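Local coordinates for mRNA-binding protein PUF3 (Saccharomyces cerevisiae, PDB 3K49) that binds the 3'-UTR of COX17 and other mRNAs for mitochondrial proteins, promoting COX17 mRNA deadenylation and decay, through its Pumilio RNA-binding domain, at residues 71-76 / 80-85; 64-69 / 94-99; 305-310 / 315-320. All coordinates share one frame; numbering follows the deposited sequence.

Interaction 1 (71-76 / 80-85). With nucleotides of chain B.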
loop_
_atom_site.group_PDB
_atom_site.type_symbol
_atom_site.label_atom_id
_atom_site.label_comp_id
_atom_site.label_asym_id
_atom_site.label_seq_id
_atom_site.Cartn_x
_atom_site.Cartn_y
_atom_site.Cartn_z
ATOM N N GLU A 71 -8.332 -20.632 20.255
ATOM C CA GLU A 71 -9.278 -19.705 20.875
ATOM C C GLU A 71 -8.669 -18.333 21.179
ATOM O O GLU A 71 -9.249 -17.294 20.853
ATOM C CB GLU A 71 -9.871 -20.312 22.147
ATOM C CG GLU A 71 -10.835 -19.384 22.859
ATOM C CD GLU A 71 -11.253 -19.901 24.223
ATOM O OE1 GLU A 71 -10.566 -20.794 24.771
ATOM O OE2 GLU A 71 -12.275 -19.406 24.748
ATOM N N LEU A 72 -7.495 -18.328 21.797
ATOM C CA LEU A 72 -6.779 -17.079 22.028
ATOM C C LEU A 72 -6.476 -16.357 20.723
ATOM O O LEU A 72 -6.550 -15.119 20.647
ATOM C CB LEU A 72 -5.493 -17.320 22.822
ATOM C CG LEU A 72 -5.763 -17.817 24.247
ATOM C CD1 LEU A 72 -4.473 -17.947 25.036
ATOM C CD2 LEU A 72 -6.782 -16.896 24.954
ATOM N N SER A 73 -6.133 -17.122 19.693
ATOM C CA SER A 73 -5.818 -16.509 18.404
ATOM C C SER A 73 -7.005 -15.701 17.903
ATOM O O SER A 73 -6.824 -14.691 17.220
ATOM C CB SER A 73 -5.417 -17.555 17.363
ATOM O OG SER A 73 -4.154 -18.100 17.684
ATOM N N ASN A 74 -8.213 -16.149 18.251
ATOM C CA ASN A 74 -9.445 -15.486 17.836
ATOM C C ASN A 74 -9.877 -14.359 18.765
ATOM O O ASN A 74 -10.774 -13.586 18.441
ATOM C CB ASN A 74 -10.587 -16.498 17.734
ATOM C CG ASN A 74 -10.359 -17.531 16.652
ATOM O OD1 ASN A 74 -9.567 -17.320 15.731
ATOM N ND2 ASN A 74 -11.055 -18.657 16.750
ATOM N N ASP A 75 -9.238 -14.258 19.923
ATOM C CA ASP A 75 -9.685 -13.314 20.945
ATOM C C ASP A 75 -9.091 -11.924 20.775
ATOM O O ASP A 75 -7.932 -11.770 20.408
ATOM C CB ASP A 75 -9.400 -13.859 22.342
ATOM C CG ASP A 75 -9.954 -12.962 23.447
ATOM O OD1 ASP A 75 -10.996 -13.314 24.072
ATOM O OD2 ASP A 75 -9.343 -11.895 23.681
ATOM N N VAL A 76 -9.899 -10.915 21.061
ATOM C CA VAL A 76 -9.520 -9.516 20.891
ATOM C C VAL A 76 -8.265 -9.119 21.647
ATOM O O VAL A 76 -7.524 -8.227 21.215
ATOM C CB VAL A 76 -10.633 -8.571 21.383
ATOM C CG1 VAL A 76 -10.862 -8.754 22.882
ATOM C CG2 VAL A 76 -10.282 -7.127 21.068
ATOM N N TYR A 80 -2.658 -11.028 20.793
ATOM C CA TYR A 80 -1.296 -10.496 21.008
ATOM C C TYR A 80 -0.364 -11.454 21.762
ATOM O O TYR A 80 0.840 -11.486 21.520
ATOM C CB TYR A 80 -1.328 -9.175 21.763
ATOM C CG TYR A 80 -2.165 -8.132 21.120
ATOM C CD1 TYR A 80 -3.476 -7.936 21.518
ATOM C CD2 TYR A 80 -1.655 -7.340 20.099
ATOM C CE1 TYR A 80 -4.273 -6.974 20.918
ATOM C CE2 TYR A 80 -2.452 -6.368 19.478
ATOM C CZ TYR A 80 -3.759 -6.190 19.899
ATOM O OH TYR A 80 -4.557 -5.240 19.305
ATOM N N VAL A 81 -0.927 -12.232 22.676
ATOM C CA VAL A 81 -0.130 -13.153 23.465
ATOM C C VAL A 81 0.354 -14.308 22.618
ATOM O O VAL A 81 1.493 -14.758 22.771
ATOM C CB VAL A 81 -0.909 -13.672 24.662
ATOM C CG1 VAL A 81 -0.132 -14.785 25.362
ATOM C CG2 VAL A 81 -1.154 -12.528 25.612
ATOM N N ILE A 82 -0.506 -14.773 21.713
ATOM C CA ILE A 82 -0.087 -15.779 20.743
ATOM C C ILE A 82 1.027 -15.248 19.825
ATOM O O ILE A 82 2.023 -15.934 19.582
ATOM C CB ILE A 82 -1.265 -16.304 19.932
ATOM C CG1 ILE A 82 -2.359 -16.739 20.893
ATOM C CG2 ILE A 82 -0.820 -17.478 19.083
ATOM C CD1 ILE A 82 -1.803 -17.608 22.013
ATOM N N GLN A 83 0.869 -14.021 19.343
ATOM C CA GLN A 83 1.886 -13.383 18.518
ATOM C C GLN A 83 3.231 -13.306 19.230
ATOM O O GLN A 83 4.289 -13.515 18.603
ATOM C CB GLN A 83 1.451 -11.980 18.126
ATOM C CG GLN A 83 0.203 -11.935 17.247
ATOM C CD GLN A 83 -0.098 -10.524 16.763
ATOM O OE1 GLN A 83 0.767 -9.838 16.184
ATOM N NE2 GLN A 83 -1.310 -10.070 17.026
ATOM N N LYS A 84 3.207 -12.996 20.532
ATOM C CA LYS A 84 4.466 -12.862 21.266
ATOM C C LYS A 84 5.170 -14.195 21.361
ATOM O O LYS A 84 6.382 -14.249 21.455
ATOM C CB LYS A 84 4.292 -12.259 22.659
ATOM C CG LYS A 84 3.979 -10.781 22.674
ATOM C CD LYS A 84 5.148 -9.967 22.205
ATOM C CE LYS A 84 4.659 -8.625 21.703
ATOM N NZ LYS A 84 3.434 -8.792 20.848
ATOM N N PHE A 85 4.423 -15.282 21.325
ATOM C CA PHE A 85 5.090 -16.572 21.314
ATOM C C PHE A 85 5.804 -16.869 19.988
ATOM O O PHE A 85 6.770 -17.644 19.968
ATOM C CB PHE A 85 4.150 -17.694 21.760
ATOM C CG PHE A 85 4.090 -17.844 23.258
ATOM C CD1 PHE A 85 2.977 -17.419 23.975
ATOM C CD2 PHE A 85 5.178 -18.375 23.958
ATOM C CE1 PHE A 85 2.932 -17.531 25.361
ATOM C CE2 PHE A 85 5.147 -18.495 25.340
ATOM C CZ PHE A 85 4.018 -18.075 26.047
ATOM P P A B 10 -8.494 -0.960 18.006
ATOM O OP1 A B 10 -9.795 -0.256 17.986
ATOM O OP2 A B 10 -7.270 -0.278 17.514
ATOM O "O5'" A B 10 -8.211 -1.477 19.491
ATOM C "C5'" A B 10 -9.075 -2.437 20.088
ATOM C "C4'" A B 10 -8.865 -2.491 21.587
ATOM O "O4'" A B 10 -7.692 -3.307 21.861
ATOM C "C3'" A B 10 -8.637 -1.159 22.300
ATOM O "O3'" A B 10 -9.117 -1.261 23.639
ATOM C "C2'" A B 10 -7.120 -1.100 22.376
ATOM O "O2'" A B 10 -6.653 -0.281 23.432
ATOM C "C1'" A B 10 -6.793 -2.572 22.651
ATOM N N9 A B 10 -5.423 -2.955 22.314
ATOM C C8 A B 10 -4.617 -2.433 21.332
ATOM N N7 A B 10 -3.413 -2.956 21.306
ATOM C C5 A B 10 -3.431 -3.891 22.329
ATOM C C6 A B 10 -2.455 -4.782 22.820
ATOM N N6 A B 10 -1.231 -4.888 22.302
ATOM N N1 A B 10 -2.790 -5.571 23.862
ATOM C C2 A B 10 -4.027 -5.482 24.367
ATOM N N3 A B 10 -5.032 -4.697 23.988
ATOM C C4 A B 10 -4.665 -3.914 22.954
ATOM P P U B 9 -9.401 -2.154 11.931
ATOM O OP1 U B 9 -10.606 -1.803 12.728
ATOM O OP2 U B 9 -8.617 -1.088 11.272
ATOM O "O5'" U B 9 -8.404 -2.961 12.878
ATOM C "C5'" U B 9 -7.927 -2.382 14.084
ATOM C "C4'" U B 9 -8.036 -3.401 15.189
ATOM O "O4'" U B 9 -7.142 -4.489 14.911
ATOM C "C3'" U B 9 -7.610 -2.963 16.573
ATOM O "O3'" U B 9 -8.714 -2.307 17.175
ATOM C "C2'" U B 9 -7.325 -4.296 17.269
ATOM O "O2'" U B 9 -8.469 -4.785 17.948
ATOM C "C1'" U B 9 -6.966 -5.227 16.099
ATOM N N1 U B 9 -5.587 -5.766 16.104
ATOM C C2 U B 9 -5.335 -6.902 16.832
ATOM O O2 U B 9 -6.201 -7.488 17.460
ATOM N N3 U B 9 -4.031 -7.344 16.786
ATOM C C4 U B 9 -2.988 -6.770 16.086
ATOM O O4 U B 9 -1.856 -7.233 16.181
ATOM C C5 U B 9 -3.341 -5.600 15.339
ATOM C C6 U B 9 -4.590 -5.149 15.376
#
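Leu72 and Ile82 form the apolar part of this buried contact between helix 69-74 and helix 79-88. Their side chains cross at about a right angle, and Leu72 CB lies 3.7 Å from Ile82 CG1, with the CD1 methyls of both residues meeting farther out. Ile82 has CG1 anti to its carbonyl carbon (chi1 -52°), which points this branch at Leu72 while CG2 sits 3.7 Å from Ser73 OG. The hydroxyl meets Ile82 only by van der Waals contact, since its hydrogen bond goes to Ala69 O within its own helix. Val117 of helix 114-124 touches both Ser73 and Ile82.

No hydrogen bond links the two segments. The turn between them is held instead by Asp75, whose OD2 accepts from the backbone N of Phe77 and of Gly78. At this end Val76 O comes to 3.5 Å from Tyr80 CE1, an oblique approach of the loop carbonyl to the ring.

Contacts with RNA come from one side of helix 79-88. One face of the Tyr80 ring lies against the adenine of A10 of chain B, whose C6 is 3.3 Å above the ring plane and over its centre. The uracil of U9 of chain B approaches the same ring obliquely, its N3 3.3 Å from Tyr80 CZ. Gln83, extended beyond CG, donates from NE2 to O4 of U9 of chain B at 3.0 Å in a nearly straight bond (173°). A weak bond from NE2 to Asn79 OD1 helps fix the rotation of this amide.

A tyrosine laid against a base and a base-reading glutamine on one helix, backed by a hydrophobic helix pair, are typical of a Pumilio repeat, here the second, in which this helix faces the RNA.

Interaction 2 (64-69 / 94-99)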
loop_
_atom_site.group_PDB
_atom_site.type_symbol
_atom_site.label_atom_id
_atom_site.label_comp_id
_atom_site.label_asym_id
_atom_site.label_seq_id
_atom_site.Cartn_x
_atom_site.Cartn_y
_atom_site.Cartn_z
ATOM N N GLU A 64 0.650 -23.990 29.707
ATOM C CA GLU A 64 -0.646 -23.787 30.316
ATOM C C GLU A 64 -1.721 -23.361 29.304
ATOM O O GLU A 64 -2.867 -23.793 29.396
ATOM C CB GLU A 64 -0.531 -22.738 31.422
ATOM C CG GLU A 64 -1.659 -22.768 32.437
ATOM C CD GLU A 64 -1.741 -21.483 33.245
ATOM O OE1 GLU A 64 -2.870 -20.966 33.456
ATOM O OE2 GLU A 64 -0.667 -20.986 33.655
ATOM N N ILE A 65 -1.366 -22.510 28.345
ATOM C CA ILE A 65 -2.380 -21.975 27.438
ATOM C C ILE A 65 -2.352 -22.621 26.070
ATOM O O ILE A 65 -3.118 -22.231 25.208
ATOM C CB ILE A 65 -2.224 -20.457 27.216
ATOM C CG1 ILE A 65 -0.858 -20.161 26.588
ATOM C CG2 ILE A 65 -2.438 -19.687 28.509
ATOM C CD1 ILE A 65 -0.753 -18.813 25.944
ATOM N N ARG A 66 -1.474 -23.593 25.850
ATOM C CA ARG A 66 -1.255 -24.087 24.492
ATOM C C ARG A 66 -2.499 -24.742 23.915
ATOM O O ARG A 66 -2.814 -24.574 22.732
ATOM C CB ARG A 66 -0.081 -25.062 24.431
ATOM C CG ARG A 66 -0.334 -26.347 25.165
ATOM C CD ARG A 66 0.901 -27.204 25.177
ATOM N NE ARG A 66 0.998 -28.049 23.991
ATOM C CZ ARG A 66 2.045 -28.826 23.726
ATOM N NH1 ARG A 66 3.077 -28.850 24.559
ATOM N NH2 ARG A 66 2.067 -29.576 22.635
ATOM N N ASP A 67 -3.215 -25.488 24.747
ATOM C CA ASP A 67 -4.407 -26.170 24.270
ATOM C C ASP A 67 -5.509 -25.195 23.842
ATOM O O ASP A 67 -6.419 -25.559 23.097
ATOM C CB ASP A 67 -4.910 -27.159 25.318
ATOM C CG ASP A 67 -4.088 -28.426 25.350
ATOM O OD1 ASP A 67 -4.318 -29.272 26.245
ATOM O OD2 ASP A 67 -3.209 -28.567 24.471
ATOM N N ASP A 68 -5.415 -23.953 24.304
ATOM C CA ASP A 68 -6.391 -22.934 23.961
ATOM C C ASP A 68 -5.795 -21.889 23.033
ATOM O O ASP A 68 -6.259 -20.757 23.009
ATOM C CB ASP A 68 -6.920 -22.261 25.225
ATOM C CG ASP A 68 -7.560 -23.248 26.181
ATOM O OD1 ASP A 68 -7.154 -24.431 26.172
ATOM O OD2 ASP A 68 -8.466 -22.846 26.943
ATOM N N ALA A 69 -4.772 -22.272 22.272
ATOM C CA ALA A 69 -4.105 -21.360 21.346
ATOM C C ALA A 69 -5.042 -20.851 20.238
ATOM O O ALA A 69 -5.098 -19.648 19.980
ATOM C CB ALA A 69 -2.887 -22.025 20.754
ATOM N N LYS A 94 7.034 -22.596 18.787
ATOM C CA LYS A 94 6.557 -22.178 17.495
ATOM C C LYS A 94 6.017 -23.372 16.697
ATOM O O LYS A 94 4.918 -23.293 16.161
ATOM C CB LYS A 94 7.663 -21.414 16.750
ATOM C CG LYS A 94 7.954 -20.056 17.379
ATOM C CD LYS A 94 8.809 -19.172 16.498
ATOM C CE LYS A 94 10.262 -19.170 16.911
ATOM N NZ LYS A 94 10.985 -17.981 16.337
ATOM N N ASN A 95 6.765 -24.476 16.650
ATOM C CA ASN A 95 6.336 -25.680 15.937
ATOM C C ASN A 95 4.992 -26.187 16.443
ATOM O O ASN A 95 4.149 -26.644 15.674
ATOM C CB ASN A 95 7.370 -26.801 16.066
ATOM C CG ASN A 95 8.676 -26.484 15.362
ATOM O OD1 ASN A 95 8.762 -25.535 14.573
ATOM N ND2 ASN A 95 9.710 -27.280 15.647
ATOM N N THR A 96 4.792 -26.091 17.746
ATOM C CA THR A 96 3.571 -26.575 18.362
ATOM C C THR A 96 2.350 -25.775 17.934
ATOM O O THR A 96 1.286 -26.340 17.695
ATOM C CB THR A 96 3.697 -26.558 19.897
ATOM O OG1 THR A 96 4.647 -27.553 20.303
ATOM C CG2 THR A 96 2.349 -26.821 20.564
ATOM N N LEU A 97 2.503 -24.456 17.863
ATOM C CA LEU A 97 1.430 -23.579 17.425
ATOM C C LEU A 97 1.121 -23.815 15.948
ATOM O O LEU A 97 -0.043 -23.885 15.546
ATOM C CB LEU A 97 1.831 -22.125 17.634
ATOM C CG LEU A 97 2.086 -21.675 19.064
ATOM C CD1 LEU A 97 2.526 -20.199 19.071
ATOM C CD2 LEU A 97 0.861 -21.896 19.915
ATOM N N VAL A 98 2.177 -23.942 15.147
ATOM C CA VAL A 98 2.022 -24.210 13.732
ATOM C C VAL A 98 1.218 -25.490 13.536
ATOM O O VAL A 98 0.293 -25.542 12.728
ATOM C CB VAL A 98 3.386 -24.308 13.011
ATOM C CG1 VAL A 98 3.221 -24.886 11.616
ATOM C CG2 VAL A 98 4.037 -22.943 12.919
ATOM N N ASP A 99 1.564 -26.521 14.295
ATOM C CA ASP A 99 0.868 -27.793 14.187
ATOM C C ASP A 99 -0.596 -27.694 14.604
ATOM O O ASP A 99 -1.401 -28.544 14.239
ATOM C CB ASP A 99 1.594 -28.866 14.992
ATOM C CG ASP A 99 3.027 -29.068 14.522
ATOM O OD1 ASP A 99 3.389 -28.525 13.450
ATOM O OD2 ASP A 99 3.798 -29.760 15.227
#
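Arg66 lays one face of its guanidinium against the methyl of Thr96, and the two side chains cross at about a right angle. The closest atoms are Arg66 NH2 and Thr96 CG2, 3.5 Å apart, with Arg66 CZ at 3.8 Å from the same methyl. Two torsions of the arginine bring this about: CG sits between the backbone N and the carbonyl carbon (chi1 67°), and the chain bends at chi3 (-87°), swinging the flat group across to helix 91-101. Thr96 has CG2 anti to its own N, which presents the methyl to the arginine, while OG1 bonds back to Ile92 O in the preceding helical turn.

Deeper in, Ala69 CB points toward helix 91-101 and meets Leu97 CD2 at 3.8 Å. Leu97 does not aim its CB at Ala69; the end of its side chain, CD2, makes the approach. Phe62 and Phe85 also touch this leucine. The backbone contributes through Arg66 O, which accepts from Gln100 NE2 just past the 94-99 segment.

Replacing Arg66 by an alanine would probably strip the Thr96 methyl of its flat cover and open a gap at the partly exposed margin of the contact.

Chemically the pairing is modest: no hydrogen bond or salt bridge spans the two segments, and only 143 Å² is buried. The arginine works here as a flat cover over a methyl, and shape rather than charge pairing joins the turn after helix 55-65 and the start of helix 69-74 to helix 91-101.

Interaction 3 (305-310 / 315-320). With nucleotides of chain B.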
loop_
_atom_site.group_PDB
_atom_site.type_symbol
_atom_site.label_atom_id
_atom_site.label_comp_id
_atom_site.label_asym_id
_atom_site.label_seq_id
_atom_site.Cartn_x
_atom_site.Cartn_y
_atom_site.Cartn_z
ATOM N N ILE A 305 -3.795 28.071 -18.457
ATOM C CA ILE A 305 -4.754 28.863 -17.696
ATOM C C ILE A 305 -5.933 28.033 -17.211
ATOM O O ILE A 305 -6.418 28.228 -16.095
ATOM C CB ILE A 305 -5.309 30.029 -18.529
ATOM C CG1 ILE A 305 -4.171 30.915 -19.033
ATOM C CG2 ILE A 305 -6.306 30.839 -17.713
ATOM C CD1 ILE A 305 -3.339 31.526 -17.929
ATOM N N LEU A 306 -6.400 27.112 -18.051
ATOM C CA LEU A 306 -7.450 26.185 -17.645
ATOM C C LEU A 306 -6.957 25.365 -16.460
ATOM O O LEU A 306 -7.733 24.976 -15.592
ATOM C CB LEU A 306 -7.811 25.237 -18.784
ATOM C CG LEU A 306 -8.599 25.776 -19.971
ATOM C CD1 LEU A 306 -8.682 24.703 -21.046
ATOM C CD2 LEU A 306 -9.989 26.225 -19.546
ATOM N N MET A 307 -5.656 25.104 -16.440
ATOM C CA MET A 307 -5.046 24.297 -15.397
ATOM C C MET A 307 -4.825 25.081 -14.101
ATOM O O MET A 307 -5.209 24.617 -13.027
ATOM C CB MET A 307 -3.747 23.660 -15.907
ATOM C CG MET A 307 -4.003 22.475 -16.834
ATOM S SD MET A 307 -2.517 21.770 -17.553
ATOM C CE MET A 307 -1.608 21.291 -16.081
ATOM N N ILE A 308 -4.231 26.267 -14.205
ATOM C CA ILE A 308 -4.014 27.123 -13.040
ATOM C C ILE A 308 -5.288 27.363 -12.235
ATOM O O ILE A 308 -5.246 27.489 -11.010
ATOM C CB ILE A 308 -3.439 28.492 -13.437
ATOM C CG1 ILE A 308 -2.126 28.318 -14.198
ATOM C CG2 ILE A 308 -3.221 29.354 -12.205
ATOM C CD1 ILE A 308 -1.553 29.624 -14.716
ATOM N N LYS A 309 -6.421 27.420 -12.926
ATOM C CA LYS A 309 -7.692 27.757 -12.288
ATOM C C LYS A 309 -8.429 26.544 -11.720
ATOM O O LYS A 309 -9.454 26.693 -11.048
ATOM C CB LYS A 309 -8.613 28.468 -13.281
ATOM C CG LYS A 309 -8.125 29.838 -13.713
ATOM C CD LYS A 309 -9.088 30.486 -14.690
ATOM C CE LYS A 309 -8.600 31.859 -15.119
ATOM N NZ LYS A 309 -9.536 32.510 -16.074
ATOM N N ASP A 310 -7.926 25.346 -11.998
ATOM C CA ASP A 310 -8.610 24.125 -11.583
ATOM C C ASP A 310 -8.086 23.586 -10.252
ATOM O O ASP A 310 -6.887 23.655 -9.965
ATOM C CB ASP A 310 -8.511 23.046 -12.661
ATOM C CG ASP A 310 -9.087 21.722 -12.208
ATOM O OD1 ASP A 310 -10.268 21.691 -11.800
ATOM O OD2 ASP A 310 -8.355 20.707 -12.252
ATOM N N TYR A 315 -1.930 21.686 -8.950
ATOM C CA TYR A 315 -0.845 20.879 -8.379
ATOM C C TYR A 315 0.088 20.375 -9.472
ATOM O O TYR A 315 1.310 20.345 -9.302
ATOM C CB TYR A 315 -1.389 19.677 -7.595
ATOM C CG TYR A 315 -2.206 20.033 -6.374
ATOM C CD1 TYR A 315 -3.583 19.846 -6.359
ATOM C CD2 TYR A 315 -1.600 20.544 -5.231
ATOM C CE1 TYR A 315 -4.335 20.166 -5.252
ATOM C CE2 TYR A 315 -2.345 20.861 -4.113
ATOM C CZ TYR A 315 -3.713 20.672 -4.132
ATOM O OH TYR A 315 -4.465 20.989 -3.024
ATOM N N VAL A 316 -0.496 19.974 -10.595
ATOM C CA VAL A 316 0.293 19.535 -11.740
ATOM C C VAL A 316 1.131 20.687 -12.288
ATOM O O VAL A 316 2.217 20.471 -12.831
ATOM C CB VAL A 316 -0.596 18.956 -12.859
ATOM C CG1 VAL A 316 0.253 18.489 -14.022
ATOM C CG2 VAL A 316 -1.439 17.812 -12.325
ATOM N N ILE A 317 0.628 21.909 -12.136
ATOM C CA ILE A 317 1.365 23.095 -12.565
ATOM C C ILE A 317 2.540 23.348 -11.629
ATOM O O ILE A 317 3.682 23.504 -12.076
ATOM C CB ILE A 317 0.470 24.349 -12.601
ATOM C CG1 ILE A 317 -0.654 24.183 -13.626
ATOM C CG2 ILE A 317 1.298 25.582 -12.929
ATOM C CD1 ILE A 317 -0.194 24.228 -15.066
ATOM N N GLN A 318 2.250 23.384 -10.330
ATOM C CA GLN A 318 3.293 23.478 -9.314
ATOM C C GLN A 318 4.380 22.438 -9.579
ATOM O O GLN A 318 5.572 22.758 -9.617
ATOM C CB GLN A 318 2.708 23.267 -7.916
ATOM C CG GLN A 318 1.491 24.119 -7.607
ATOM C CD GLN A 318 1.033 23.982 -6.171
ATOM O OE1 GLN A 318 1.846 23.780 -5.270
ATOM N NE2 GLN A 318 -0.272 24.092 -5.947
ATOM N N LYS A 319 3.952 21.195 -9.768
ATOM C CA LYS A 319 4.861 20.096 -10.055
ATOM C C LYS A 319 5.743 20.406 -11.264
ATOM O O LYS A 319 6.955 20.178 -11.235
ATOM C CB LYS A 319 4.070 18.813 -10.300
ATOM C CG LYS A 319 4.865 17.527 -10.113
ATOM C CD LYS A 319 5.104 17.242 -8.633
ATOM C CE LYS A 319 5.636 15.830 -8.403
ATOM N NZ LYS A 319 4.604 14.905 -7.843
ATOM N N LEU A 320 5.134 20.928 -12.326
ATOM C CA LEU A 320 5.885 21.254 -13.537
ATOM C C LEU A 320 6.971 22.283 -13.267
ATOM O O LEU A 320 8.088 22.177 -13.772
ATOM C CB LEU A 320 4.956 21.760 -14.635
ATOM C CG LEU A 320 4.345 20.690 -15.539
ATOM C CD1 LEU A 320 3.487 21.335 -16.623
ATOM C CD2 LEU A 320 5.431 19.813 -16.152
ATOM P P G B 4 -7.257 19.700 0.689
ATOM O OP1 G B 4 -8.176 18.998 1.619
ATOM O OP2 G B 4 -5.844 19.950 1.084
ATOM O "O5'" G B 4 -7.254 18.901 -0.687
ATOM C "C5'" G B 4 -8.432 18.809 -1.475
ATOM C "C4'" G B 4 -8.258 17.747 -2.532
ATOM O "O4'" G B 4 -7.187 18.139 -3.423
ATOM C "C3'" G B 4 -7.782 16.412 -1.987
ATOM O "O3'" G B 4 -8.866 15.665 -1.450
ATOM C "C2'" G B 4 -7.138 15.766 -3.211
ATOM O "O2'" G B 4 -8.050 15.127 -4.082
ATOM C "C1'" G B 4 -6.523 16.984 -3.901
ATOM N N9 G B 4 -5.096 17.135 -3.652
ATOM C C8 G B 4 -4.464 17.547 -2.501
ATOM N N7 G B 4 -3.162 17.567 -2.614
ATOM C C5 G B 4 -2.927 17.146 -3.918
ATOM C C6 G B 4 -1.717 16.961 -4.617
ATOM O O6 G B 4 -0.558 17.154 -4.223
ATOM N N1 G B 4 -1.944 16.507 -5.910
ATOM C C2 G B 4 -3.177 16.278 -6.459
ATOM N N2 G B 4 -3.212 15.853 -7.725
ATOM N N3 G B 4 -4.307 16.450 -5.819
ATOM C C4 G B 4 -4.106 16.880 -4.563
ATOM P P U B 3 -4.677 24.453 2.614
ATOM O OP1 U B 3 -5.111 23.794 3.868
ATOM O OP2 U B 3 -3.249 24.399 2.214
ATOM O "O5'" U B 3 -5.573 23.886 1.413
ATOM C "C5'" U B 3 -6.994 24.015 1.422
ATOM C "C4'" U B 3 -7.580 23.503 0.118
ATOM O "O4'" U B 3 -7.201 24.377 -0.979
ATOM C "C3'" U B 3 -7.112 22.119 -0.314
ATOM O "O3'" U B 3 -7.912 21.117 0.307
ATOM C "C2'" U B 3 -7.330 22.165 -1.825
ATOM O "O2'" U B 3 -8.675 21.912 -2.193
ATOM C "C1'" U B 3 -6.942 23.604 -2.143
ATOM N N1 U B 3 -5.524 23.796 -2.519
ATOM C C2 U B 3 -5.185 23.723 -3.854
ATOM O O2 U B 3 -5.991 23.490 -4.734
ATOM N N3 U B 3 -3.859 23.930 -4.128
ATOM C C4 U B 3 -2.853 24.199 -3.224
ATOM O O4 U B 3 -1.710 24.404 -3.626
ATOM C C5 U B 3 -3.282 24.247 -1.857
ATOM C C6 U B 3 -4.568 24.049 -1.558
ATOM O "O5'" C B 1 -13.502 25.078 -2.033
ATOM C "C5'" C B 1 -12.775 26.279 -1.746
ATOM C "C4'" C B 1 -11.483 25.903 -1.064
ATOM O "O4'" C B 1 -10.550 25.348 -2.026
ATOM C "C3'" C B 1 -10.691 27.065 -0.489
ATOM O "O3'" C B 1 -9.831 26.659 0.586
ATOM C "C2'" C B 1 -9.885 27.587 -1.676
ATOM O "O2'" C B 1 -8.764 28.365 -1.283
ATOM C "C1'" C B 1 -9.496 26.262 -2.334
ATOM N N1 C B 1 -9.348 26.316 -3.808
ATOM C C2 C B 1 -8.158 26.632 -4.417
ATOM O O2 C B 1 -7.149 26.873 -3.735
ATOM N N3 C B 1 -8.170 26.654 -5.781
ATOM C C4 C B 1 -9.273 26.365 -6.484
ATOM N N4 C B 1 -9.174 26.398 -7.813
ATOM C C5 C B 1 -10.491 26.033 -5.850
ATOM C C6 C B 1 -10.448 26.029 -4.533
#
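Within the eighth Pumilio repeat, Met307 of helix 303-308 packs against Ile317 and Val316 of the RNA-facing helix 313-323. The methionine points at the other helix with CG anti to its carbonyl carbon, and a bend at chi3 (59°) turns the terminal methyl onto Ile317. Met307 CE thereby comes to 3.4 Å from Ile317 CD1, a snug fit, and to 3.9 Å from Val316 CG1. Ile317 CD1 also touches the root of the methionine side chain, 3.7 Å from Met307 CB. Beside them Ile308 CG1 meets Ile317 CG1 more loosely, at 4.4 Å. All these groups are buried and apolar, and no hydrogen bond joins the segments.

Another flank of helix 313-323 carries the residues that meet the RNA. The guanine of G4 of chain B lies over one face of the Tyr315 ring, its C5 3.4 Å above the ring plane and over its centre; U3 of chain B meets that ring obliquely. Gln318 NE2 donates to O4 of U3 of chain B at 2.7 Å (N-H...O 156°) and also to Asn314 OD1, two bonds that settle which way the amide is turned. Across the turn, Lys309 O lies 3.3 Å from N4 of C1 of chain B, consistent with a pocket for the 5' cytosine of the RNA.

Asp310 OD2 caps the start of helix 313-323 by accepting from Ala313 N. Leu360 of helix 355-364 covers Ile308 and Ile317, helix 326-345 adds Tyr339 and Ile336, and Val268 of helix 264-274 touches Val316, so the pair sits between the preceding repeat and the C-terminal helices.

Interactions 1 and 2 are neighbours in the second Pumilio repeat, their centres 10 Å apart. Along the chain, 64-69 comes first, then both segments of interaction 1, then 94-99. Leu72 and Phe85 meet Ile65, and Phe85 also meets Leu97, giving the two contacts a common hydrophobic core. Interaction 3 follows much later, in the eighth repeat, about 51 Å from interaction 1 and 59 Å from interaction 2 between centres, on the other side of the chain's centre. Interactions 1 and 3 are equivalent helix pairs near the two ends of the all-helical arc: the early repeat holds U9 and A10 of chain B, the late one U3 and G4 of chain B, so the RNA runs antiparallel to the protein.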